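Local coordinates for protein nicking enzyme (Staphylococcus aureus, PDB 4HTE) that probably nicks plasmid DNA at the origin of transfer as a conjugative relaxase, this chain being its all-helical C-terminal domain, at residues Y107-T118 with L132-R140; L14-D24 with K90-N99. One frame throughout, in Å; residues are numbered along the deposited sequence.

Interaction 1: residues Y107-T118 with L132-R140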
loop_
_atom_site.group_PDB
_atom_site.type_symbol
_atom_site.label_atom_id
_atom_site.label_comp_id
_atom_site.label_asym_id
_atom_site.label_seq_id
_atom_site.Cartn_x
_atom_site.Cartn_y
_atom_site.Cartn_z
ATOM N N TYR A 107 10.699 7.416 -21.075
ATOM C CA TYR A 107 9.587 7.252 -20.139
ATOM C C TYR A 107 8.309 6.817 -20.848
ATOM O O TYR A 107 8.144 7.041 -22.046
ATOM C CB TYR A 107 9.344 8.551 -19.364
ATOM C CG TYR A 107 10.522 8.965 -18.514
ATOM C CD1 TYR A 107 10.912 8.208 -17.416
ATOM C CD2 TYR A 107 11.246 10.112 -18.808
ATOM C CE1 TYR A 107 11.991 8.580 -16.639
ATOM C CE2 TYR A 107 12.325 10.493 -18.035
ATOM C CZ TYR A 107 12.693 9.725 -16.953
ATOM O OH TYR A 107 13.769 10.105 -16.183
ATOM N N SER A 108 7.409 6.192 -20.095
ATOM C CA SER A 108 6.160 5.679 -20.646
ATOM C C SER A 108 5.107 6.774 -20.705
ATOM O O SER A 108 5.243 7.812 -20.062
ATOM C CB SER A 108 5.641 4.524 -19.789
ATOM O OG SER A 108 5.281 4.982 -18.499
ATOM N N ASP A 109 4.052 6.531 -21.475
ATOM C CA ASP A 109 2.977 7.501 -21.636
ATOM C C ASP A 109 2.383 7.894 -20.288
ATOM O O ASP A 109 2.233 9.079 -19.992
ATOM C CB ASP A 109 1.892 6.939 -22.552
ATOM C CG ASP A 109 2.389 6.713 -23.967
ATOM O OD1 ASP A 109 3.622 6.662 -24.159
ATOM O OD2 ASP A 109 1.551 6.583 -24.883
ATOM N N ASP A 110 2.045 6.901 -19.471
ATOM C CA ASP A 110 1.522 7.170 -18.137
ATOM C C ASP A 110 2.512 7.995 -17.328
ATOM O O ASP A 110 2.155 9.027 -16.758
ATOM C CB ASP A 110 1.203 5.866 -17.408
ATOM C CG ASP A 110 -0.180 5.343 -17.735
ATOM O OD1 ASP A 110 -1.063 6.165 -18.060
ATOM O OD2 ASP A 110 -0.384 4.113 -17.667
ATOM N N GLU A 111 3.758 7.536 -17.281
ATOM C CA GLU A 111 4.801 8.248 -16.556
ATOM C C GLU A 111 4.887 9.694 -17.034
ATOM O O GLU A 111 4.859 10.622 -16.229
ATOM C CB GLU A 111 6.146 7.542 -16.728
ATOM C CG GLU A 111 6.240 6.217 -15.986
ATOM C CD GLU A 111 7.500 5.443 -16.320
ATOM O OE1 GLU A 111 8.256 5.890 -17.207
ATOM O OE2 GLU A 111 7.735 4.386 -15.694
ATOM N N LYS A 112 4.978 9.881 -18.347
ATOM C CA LYS A 112 5.037 11.217 -18.930
ATOM C C LYS A 112 3.899 12.089 -18.413
ATOM O O LYS A 112 4.131 13.172 -17.879
ATOM C CB LYS A 112 4.969 11.137 -20.455
ATOM C CG LYS A 112 6.253 10.671 -21.115
ATOM C CD LYS A 112 6.051 10.477 -22.607
ATOM C CE LYS A 112 7.347 10.112 -23.308
ATOM N NZ LYS A 112 7.109 9.546 -24.667
ATOM N N ILE A 113 2.670 11.611 -18.579
ATOM C CA ILE A 113 1.493 12.344 -18.134
ATOM C C ILE A 113 1.650 12.805 -16.691
ATOM O O ILE A 113 1.408 13.969 -16.372
ATOM C CB ILE A 113 0.230 11.479 -18.242
ATOM C CG1 ILE A 113 -0.121 11.243 -19.710
ATOM C CG2 ILE A 113 -0.932 12.150 -17.530
ATOM C CD1 ILE A 113 -1.033 10.063 -19.932
ATOM N N PHE A 114 2.051 11.884 -15.820
ATOM C CA PHE A 114 2.247 12.203 -14.411
ATOM C C PHE A 114 3.261 13.329 -14.255
ATOM O O PHE A 114 3.011 14.311 -13.558
ATOM C CB PHE A 114 2.715 10.968 -13.640
ATOM C CG PHE A 114 2.792 11.174 -12.152
ATOM C CD1 PHE A 114 1.648 11.114 -11.370
ATOM C CD2 PHE A 114 4.006 11.422 -11.531
ATOM C CE1 PHE A 114 1.713 11.302 -10.002
ATOM C CE2 PHE A 114 4.077 11.609 -10.160
ATOM C CZ PHE A 114 2.928 11.549 -9.397
ATOM N N ILE A 115 4.406 13.182 -14.914
ATOM C CA ILE A 115 5.471 14.171 -14.828
ATOM C C ILE A 115 5.016 15.508 -15.398
ATOM O O ILE A 115 5.201 16.552 -14.779
ATOM C CB ILE A 115 6.728 13.704 -15.581
ATOM C CG1 ILE A 115 7.244 12.396 -14.976
ATOM C CG2 ILE A 115 7.801 14.780 -15.539
ATOM C CD1 ILE A 115 8.566 11.927 -15.532
ATOM N N THR A 116 4.419 15.461 -16.582
ATOM C CA THR A 116 3.923 16.659 -17.246
ATOM C C THR A 116 3.018 17.456 -16.317
ATOM O O THR A 116 3.187 18.662 -16.154
ATOM C CB THR A 116 3.127 16.302 -18.515
ATOM O OG1 THR A 116 4.016 15.781 -19.510
ATOM C CG2 THR A 116 2.411 17.530 -19.070
ATOM N N ARG A 117 2.061 16.767 -15.706
ATOM C CA ARG A 117 1.053 17.414 -14.878
ATOM C C ARG A 117 1.627 17.966 -13.579
ATOM O O ARG A 117 1.155 18.979 -13.064
ATOM C CB ARG A 117 -0.062 16.421 -14.568
ATOM C CG ARG A 117 -0.853 16.000 -15.792
ATOM C CD ARG A 117 -1.707 17.143 -16.312
ATOM N NE ARG A 117 -2.705 17.548 -15.328
ATOM C CZ ARG A 117 -3.558 18.553 -15.489
ATOM N NH1 ARG A 117 -3.546 19.280 -16.599
ATOM N NH2 ARG A 117 -4.429 18.834 -14.531
ATOM N N THR A 118 2.644 17.298 -13.050
ATOM C CA THR A 118 3.243 17.711 -11.790
ATOM C C THR A 118 4.081 18.970 -11.981
ATOM O O THR A 118 4.066 19.867 -11.141
ATOM C CB THR A 118 4.123 16.597 -11.197
ATOM O OG1 THR A 118 3.926 15.386 -11.935
ATOM C CG2 THR A 118 3.769 16.355 -9.735
ATOM N N LEU A 132 14.227 14.659 -13.196
ATOM C CA LEU A 132 13.046 14.063 -13.817
ATOM C C LEU A 132 12.931 12.578 -13.484
ATOM O O LEU A 132 11.864 11.984 -13.624
ATOM C CB LEU A 132 13.088 14.249 -15.334
ATOM C CG LEU A 132 11.722 14.453 -15.990
ATOM C CD1 LEU A 132 11.151 15.814 -15.615
ATOM C CD2 LEU A 132 11.819 14.307 -17.499
ATOM N N GLU A 133 14.037 11.980 -13.055
ATOM C CA GLU A 133 14.028 10.586 -12.627
ATOM C C GLU A 133 13.362 10.441 -11.262
ATOM O O GLU A 133 12.671 9.457 -11.000
ATOM C CB GLU A 133 15.459 10.038 -12.577
ATOM C CG GLU A 133 15.657 8.851 -11.640
ATOM C CD GLU A 133 14.835 7.637 -12.030
ATOM O OE1 GLU A 133 13.931 7.772 -12.882
ATOM O OE2 GLU A 133 15.097 6.543 -11.485
ATOM N N ASP A 134 13.572 11.432 -10.401
ATOM C CA ASP A 134 13.042 11.404 -9.039
ATOM C C ASP A 134 11.520 11.514 -9.005
ATOM O O ASP A 134 10.859 10.851 -8.208
ATOM C CB ASP A 134 13.657 12.537 -8.214
ATOM C CG ASP A 134 15.040 12.198 -7.691
ATOM O OD1 ASP A 134 15.246 11.047 -7.249
ATOM O OD2 ASP A 134 15.918 13.087 -7.722
ATOM N N ILE A 135 10.966 12.355 -9.871
ATOM C CA ILE A 135 9.530 12.611 -9.862
ATOM C C ILE A 135 8.744 11.331 -10.150
ATOM O O ILE A 135 7.664 11.125 -9.599
ATOM C CB ILE A 135 9.150 13.718 -10.871
ATOM C CG1 ILE A 135 7.775 14.307 -10.543
ATOM C CG2 ILE A 135 9.191 13.182 -12.283
ATOM C CD1 ILE A 135 6.606 13.574 -11.173
ATOM N N VAL A 136 9.288 10.465 -11.002
ATOM C CA VAL A 136 8.626 9.202 -11.318
ATOM C C VAL A 136 8.555 8.328 -10.068
ATOM O O VAL A 136 7.547 7.669 -9.814
ATOM C CB VAL A 136 9.348 8.438 -12.453
ATOM C CG1 VAL A 136 10.077 7.210 -11.914
ATOM C CG2 VAL A 136 8.355 8.037 -13.534
ATOM N N LYS A 137 9.632 8.335 -9.292
ATOM C CA LYS A 137 9.685 7.605 -8.033
ATOM C C LYS A 137 8.485 7.986 -7.176
ATOM O O LYS A 137 7.961 7.167 -6.423
ATOM C CB LYS A 137 10.986 7.932 -7.295
ATOM C CG LYS A 137 11.226 7.146 -6.015
ATOM C CD LYS A 137 12.403 7.727 -5.241
ATOM C CE LYS A 137 12.756 6.891 -4.026
ATOM N NZ LYS A 137 13.416 5.609 -4.406
ATOM N N GLU A 138 8.053 9.237 -7.297
ATOM C CA GLU A 138 6.924 9.736 -6.525
ATOM C C GLU A 138 5.634 9.031 -6.932
ATOM O O GLU A 138 4.867 8.592 -6.076
ATOM C CB GLU A 138 6.776 11.248 -6.710
ATOM C CG GLU A 138 5.727 11.893 -5.820
ATOM C CD GLU A 138 5.589 13.384 -6.079
ATOM O OE1 GLU A 138 6.621 14.048 -6.315
ATOM O OE2 GLU A 138 4.447 13.890 -6.055
ATOM N N LYS A 139 5.393 8.926 -8.236
ATOM C CA LYS A 139 4.185 8.268 -8.731
ATOM C C LYS A 139 4.194 6.796 -8.348
ATOM O O LYS A 139 3.186 6.252 -7.901
ATOM C CB LYS A 139 4.062 8.400 -10.252
ATOM C CG LYS A 139 4.390 7.118 -11.015
ATOM C CD LYS A 139 4.050 7.224 -12.490
ATOM C CE LYS A 139 2.550 7.153 -12.713
ATOM N NZ LYS A 139 2.199 6.229 -13.829
ATOM N N ARG A 140 5.340 6.152 -8.535
ATOM C CA ARG A 140 5.477 4.737 -8.229
ATOM C C ARG A 140 5.068 4.457 -6.785
ATOM O O ARG A 140 4.423 3.449 -6.497
ATOM C CB ARG A 140 6.917 4.277 -8.472
#
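Ile115 and Ile135 mesh at the middle of a helix-helix crossing in the all-helical C-terminal domain of the relaxase, where segments 109-118 and 132-140 pass with axes 9.7 Å apart and N-to-C directions at 105°. The contact is mainly apolar. Ile115 CG1 lies 3.4 Å from Ile135 CG2, while Ile115 CG2 turns to Leu132 CD1. The other branch of Ile135 serves a different neighbour: CG1, anti to the backbone N (chi1 -161°), carries Ile135 CD1 to within 3.4 Å of Phe114 CE2. Phe114 CG is likewise anti to its own backbone N (chi1 -174°), which sends the ring across to the second helix, where Lys139 lays CB over one face in a CH-pi contact. Farther out the Lys139 chain runs past Phe114 CB toward Asp110, but Lys139 NZ stays 5.1 Å from Asp110 OD2 and has its salt bridge with Glu143. Pro41 and Ile42 of helix 41-58 also touch Phe114.

The start of helix 109-122 adds a polar motif of its own. Ser108 and Glu111 form a capping box: Glu111 N donates to Ser108 OG at 3.2 Å, and Ser108 N donates to Glu111 OE1 at 3.0 Å, reaching that oxygen from above the carboxylate plane. This reciprocal pair, gripping Glu111 at both its N and its OE1, would restrain the chain, whose CG rests 3.7 Å from Val136 CG2. Tyr107, just before the cap, reaches the other helix at Leu132, its CE2 lying 3.9 Å from Leu132 CD2.

Interaction 2: residues L14-D24 with K90-N99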
loop_
_atom_site.group_PDB
_atom_site.type_symbol
_atom_site.label_atom_id
_atom_site.label_comp_id
_atom_site.label_asym_id
_atom_site.label_seq_id
_atom_site.Cartn_x
_atom_site.Cartn_y
_atom_site.Cartn_z
ATOM N N LEU A 14 5.334 28.208 -17.127
ATOM C CA LEU A 14 4.204 27.497 -17.722
ATOM C C LEU A 14 3.107 27.225 -16.701
ATOM O O LEU A 14 3.371 27.145 -15.503
ATOM C CB LEU A 14 4.671 26.171 -18.319
ATOM C CG LEU A 14 5.598 26.272 -19.528
ATOM C CD1 LEU A 14 6.135 24.901 -19.905
ATOM C CD2 LEU A 14 4.870 26.911 -20.703
ATOM N N ASN A 15 1.878 27.076 -17.190
ATOM C CA ASN A 15 0.741 26.760 -16.333
ATOM C C ASN A 15 0.020 25.498 -16.807
ATOM O O ASN A 15 0.295 24.982 -17.889
ATOM C CB ASN A 15 -0.231 27.943 -16.268
ATOM C CG ASN A 15 -1.071 28.086 -17.525
ATOM O OD1 ASN A 15 -0.666 27.675 -18.613
ATOM N ND2 ASN A 15 -2.252 28.677 -17.379
ATOM N N ALA A 16 -0.910 25.015 -15.989
ATOM C CA ALA A 16 -1.580 23.737 -16.222
ATOM C C ALA A 16 -2.149 23.569 -17.633
ATOM O O ALA A 16 -2.174 22.459 -18.160
ATOM C CB ALA A 16 -2.683 23.546 -15.197
ATOM N N PHE A 17 -2.604 24.662 -18.240
ATOM C CA PHE A 17 -3.279 24.589 -19.537
ATOM C C PHE A 17 -2.346 24.860 -20.716
ATOM O O PHE A 17 -2.802 25.082 -21.839
ATOM C CB PHE A 17 -4.465 25.557 -19.570
ATOM C CG PHE A 17 -5.643 25.094 -18.763
ATOM C CD1 PHE A 17 -5.547 24.966 -17.386
ATOM C CD2 PHE A 17 -6.844 24.786 -19.377
ATOM C CE1 PHE A 17 -6.626 24.536 -16.639
ATOM C CE2 PHE A 17 -7.929 24.357 -18.634
ATOM C CZ PHE A 17 -7.819 24.231 -17.263
ATOM N N SER A 18 -1.042 24.833 -20.461
ATOM C CA SER A 18 -0.059 25.011 -21.520
ATOM C C SER A 18 -0.114 23.834 -22.488
ATOM O O SER A 18 -0.310 22.692 -22.075
ATOM C CB SER A 18 1.346 25.134 -20.927
ATOM O OG SER A 18 1.465 26.298 -20.128
ATOM N N TYR A 19 0.059 24.120 -23.775
ATOM C CA TYR A 19 0.074 23.087 -24.806
ATOM C C TYR A 19 -1.277 22.386 -24.951
ATOM O O TYR A 19 -1.362 21.316 -25.555
ATOM C CB TYR A 19 1.141 22.032 -24.497
ATOM C CG TYR A 19 2.501 22.593 -24.158
ATOM C CD1 TYR A 19 3.272 23.223 -25.121
ATOM C CD2 TYR A 19 3.020 22.473 -22.876
ATOM C CE1 TYR A 19 4.518 23.732 -24.815
ATOM C CE2 TYR A 19 4.266 22.976 -22.561
ATOM C CZ TYR A 19 5.012 23.605 -23.534
ATOM O OH TYR A 19 6.254 24.109 -23.223
HETATM N N MSE A 20 -2.331 22.984 -24.402
HETATM C CA MSE A 20 -3.649 22.357 -24.421
HETATM C C MSE A 20 -4.661 23.145 -25.234
HETATM O O MSE A 20 -4.966 24.294 -24.914
HETATM C CB MSE A 20 -4.179 22.203 -23.000
HETATM C CG MSE A 20 -4.176 20.782 -22.492
HETATM SE SE MSE A 20 -5.260 20.607 -20.886
HETATM C CE MSE A 20 -7.029 20.558 -21.690
ATOM N N ASN A 21 -5.195 22.512 -26.274
ATOM C CA ASN A 21 -6.251 23.114 -27.075
ATOM C C ASN A 21 -7.423 23.538 -26.205
ATOM O O ASN A 21 -7.575 23.065 -25.080
ATOM C CB ASN A 21 -6.741 22.133 -28.140
ATOM C CG ASN A 21 -5.788 22.020 -29.314
ATOM O OD1 ASN A 21 -5.067 22.964 -29.640
ATOM N ND2 ASN A 21 -5.791 20.862 -29.964
ATOM N N LYS A 22 -8.251 24.431 -26.732
ATOM C CA LYS A 22 -9.413 24.911 -25.998
ATOM C C LYS A 22 -10.533 23.879 -26.041
ATOM O O LYS A 22 -11.409 23.866 -25.177
ATOM C CB LYS A 22 -9.890 26.249 -26.562
ATOM C CG LYS A 22 -8.846 27.351 -26.473
ATOM C CD LYS A 22 -9.413 28.704 -26.872
ATOM C CE LYS A 22 -10.437 29.215 -25.868
ATOM N NZ LYS A 22 -9.843 29.475 -24.526
ATOM N N SER A 23 -10.502 23.011 -27.046
ATOM C CA SER A 23 -11.459 21.920 -27.128
ATOM C C SER A 23 -11.196 20.946 -25.986
ATOM O O SER A 23 -12.127 20.424 -25.370
ATOM C CB SER A 23 -11.338 21.200 -28.470
ATOM O OG SER A 23 -12.282 20.146 -28.571
ATOM N N ASP A 24 -9.917 20.713 -25.707
ATOM C CA ASP A 24 -9.513 19.830 -24.619
ATOM C C ASP A 24 -9.763 20.497 -23.269
ATOM O O ASP A 24 -10.291 19.873 -22.351
ATOM C CB ASP A 24 -8.034 19.458 -24.747
ATOM C CG ASP A 24 -7.734 18.677 -26.012
ATOM O OD1 ASP A 24 -8.543 17.795 -26.372
ATOM O OD2 ASP A 24 -6.690 18.943 -26.645
ATOM N N LYS A 90 -1.808 13.890 -25.017
ATOM C CA LYS A 90 -1.440 14.903 -25.999
ATOM C C LYS A 90 -0.590 15.991 -25.353
ATOM O O LYS A 90 0.463 16.358 -25.872
ATOM C CB LYS A 90 -2.689 15.526 -26.625
ATOM C CG LYS A 90 -3.494 14.575 -27.489
ATOM C CD LYS A 90 -4.733 15.253 -28.047
ATOM C CE LYS A 90 -5.511 14.304 -28.936
ATOM N NZ LYS A 90 -6.730 14.938 -29.492
ATOM N N GLN A 91 -1.049 16.498 -24.212
ATOM C CA GLN A 91 -0.355 17.575 -23.519
ATOM C C GLN A 91 1.052 17.162 -23.098
ATOM O O GLN A 91 1.987 17.961 -23.168
ATOM C CB GLN A 91 -1.146 18.012 -22.289
ATOM C CG GLN A 91 -0.529 19.185 -21.558
ATOM C CD GLN A 91 -1.356 19.622 -20.374
ATOM O OE1 GLN A 91 -2.377 19.013 -20.057
ATOM N NE2 GLN A 91 -0.921 20.681 -19.712
ATOM N N ALA A 92 1.194 15.916 -22.659
ATOM C CA ALA A 92 2.485 15.404 -22.215
ATOM C C ALA A 92 3.455 15.283 -23.385
ATOM O O ALA A 92 4.598 15.734 -23.306
ATOM C CB ALA A 92 2.310 14.056 -21.525
ATOM N N GLY A 93 2.991 14.676 -24.473
ATOM C CA GLY A 93 3.809 14.518 -25.661
ATOM C C GLY A 93 4.398 15.842 -26.103
ATOM O O GLY A 93 5.608 15.961 -26.294
ATOM N N ILE A 94 3.536 16.843 -26.258
ATOM C CA ILE A 94 3.973 18.180 -26.640
ATOM C C ILE A 94 4.973 18.699 -25.617
ATOM O O ILE A 94 6.051 19.173 -25.970
ATOM C CB ILE A 94 2.795 19.176 -26.712
ATOM C CG1 ILE A 94 1.748 18.717 -27.733
ATOM C CG2 ILE A 94 3.302 20.568 -27.075
ATOM C CD1 ILE A 94 0.485 19.561 -27.737
ATOM N N PHE A 95 4.600 18.602 -24.345
ATOM C CA PHE A 95 5.426 19.106 -23.257
ATOM C C PHE A 95 6.856 18.581 -23.332
ATOM O O PHE A 95 7.811 19.327 -23.116
ATOM C CB PHE A 95 4.813 18.725 -21.910
ATOM C CG PHE A 95 5.652 19.122 -20.731
ATOM C CD1 PHE A 95 6.679 18.305 -20.288
ATOM C CD2 PHE A 95 5.414 20.313 -20.066
ATOM C CE1 PHE A 95 7.454 18.668 -19.206
ATOM C CE2 PHE A 95 6.186 20.681 -18.982
ATOM C CZ PHE A 95 7.207 19.856 -18.551
ATOM N N PHE A 96 6.999 17.296 -23.637
ATOM C CA PHE A 96 8.315 16.663 -23.665
ATOM C C PHE A 96 9.151 17.124 -24.855
ATOM O O PHE A 96 10.304 17.517 -24.691
ATOM C CB PHE A 96 8.181 15.141 -23.667
ATOM C CG PHE A 96 8.265 14.528 -22.299
ATOM C CD1 PHE A 96 7.162 14.510 -21.462
ATOM C CD2 PHE A 96 9.453 13.978 -21.847
ATOM C CE1 PHE A 96 7.241 13.951 -20.200
ATOM C CE2 PHE A 96 9.538 13.417 -20.586
ATOM C CZ PHE A 96 8.431 13.403 -19.762
ATOM N N ASP A 97 8.573 17.074 -26.049
ATOM C CA ASP A 97 9.272 17.536 -27.242
ATOM C C ASP A 97 9.798 18.951 -27.020
ATOM O O ASP A 97 10.910 19.284 -27.429
ATOM C CB ASP A 97 8.344 17.514 -28.458
ATOM C CG ASP A 97 7.742 16.144 -28.708
ATOM O OD1 ASP A 97 8.345 15.138 -28.276
ATOM O OD2 ASP A 97 6.666 16.072 -29.342
ATOM N N LYS A 98 8.992 19.774 -26.357
ATOM C CA LYS A 98 9.315 21.182 -26.155
ATOM C C LYS A 98 10.377 21.391 -25.077
ATOM O O LYS A 98 11.259 22.238 -25.224
ATOM C CB LYS A 98 8.050 21.957 -25.776
ATOM C CG LYS A 98 6.923 21.866 -26.795
ATOM C CD LYS A 98 6.687 23.196 -27.494
ATOM C CE LYS A 98 5.329 23.228 -28.178
ATOM N NZ LYS A 98 4.937 24.600 -28.603
ATOM N N ASN A 99 10.291 20.619 -23.998
ATOM C CA ASN A 99 11.129 20.855 -22.824
ATOM C C ASN A 99 12.155 19.753 -22.548
ATOM O O ASN A 99 13.308 20.041 -22.227
ATOM C CB ASN A 99 10.239 21.062 -21.597
ATOM C CG ASN A 99 9.287 22.232 -21.765
ATOM O OD1 ASN A 99 8.067 22.059 -21.789
ATOM N ND2 ASN A 99 9.842 23.432 -21.892
#
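Tyr19 is the main bump here, a ring thrust from the turn-rich N-terminal segment into a hollow along the last turns of helix 64-99. Ile94, Phe95, Lys98 and Asn99 line that hollow. Ile94 CG2 forms one wall, 3.3 Å from Tyr19 CD1, and Phe95 CA lies over one face of the ring, offset toward its rim. The Lys98 chain, bent at chi2 (-111°), slides past in the direction opposite to the tyrosine, bringing CD to 3.5 Å from Tyr19 CE1. Leu14 adds a smaller bump, its CD1 4.3 Å from Phe95 CE2.

The reverse fit is made by Gln91. With CG anti to the backbone N (chi1 -177°) and the chain extended beyond it, Gln91 reaches off the helix and places its amide in the bend of segment 14-20. There Gln91 NE2 donates to Ala16 O at 2.7 Å, with an N-H...O angle of 145°. Selenomethionine Met20 crosses beside the amide, SE 3.4 Å from Gln91 OE1. The bend itself is two overlapping beta turns, type I from Asn15 to Ser18 and type II from Phe17 to Met20, an N-terminal lead-in to helix 22-35 that packs on the end of helix 64-99, within the middle helical domain.

Helix 64-99 and helix 109-122 follow each other in the chain and join the two contacts, whose centres are 15 Å apart. The faces of helix 109-122 divide the work: Phe114 and Ile115 serve interaction 1, whereas Lys112 and Thr116 meet the helix of interaction 2. There Lys112 CG lies 3.5 Å from Phe96 CE1, and Thr116 OG1 3.8 Å from Phe95 CD1. Interaction 2 is the more peripheral, about 31 Å from the chain centre against about 19 Å for interaction 1, both measured between centres. Both lie away from the calcium site of Asp320 and Asp328; interaction 1 joins two helices, and interaction 2 joins the N-terminal turns to a helix.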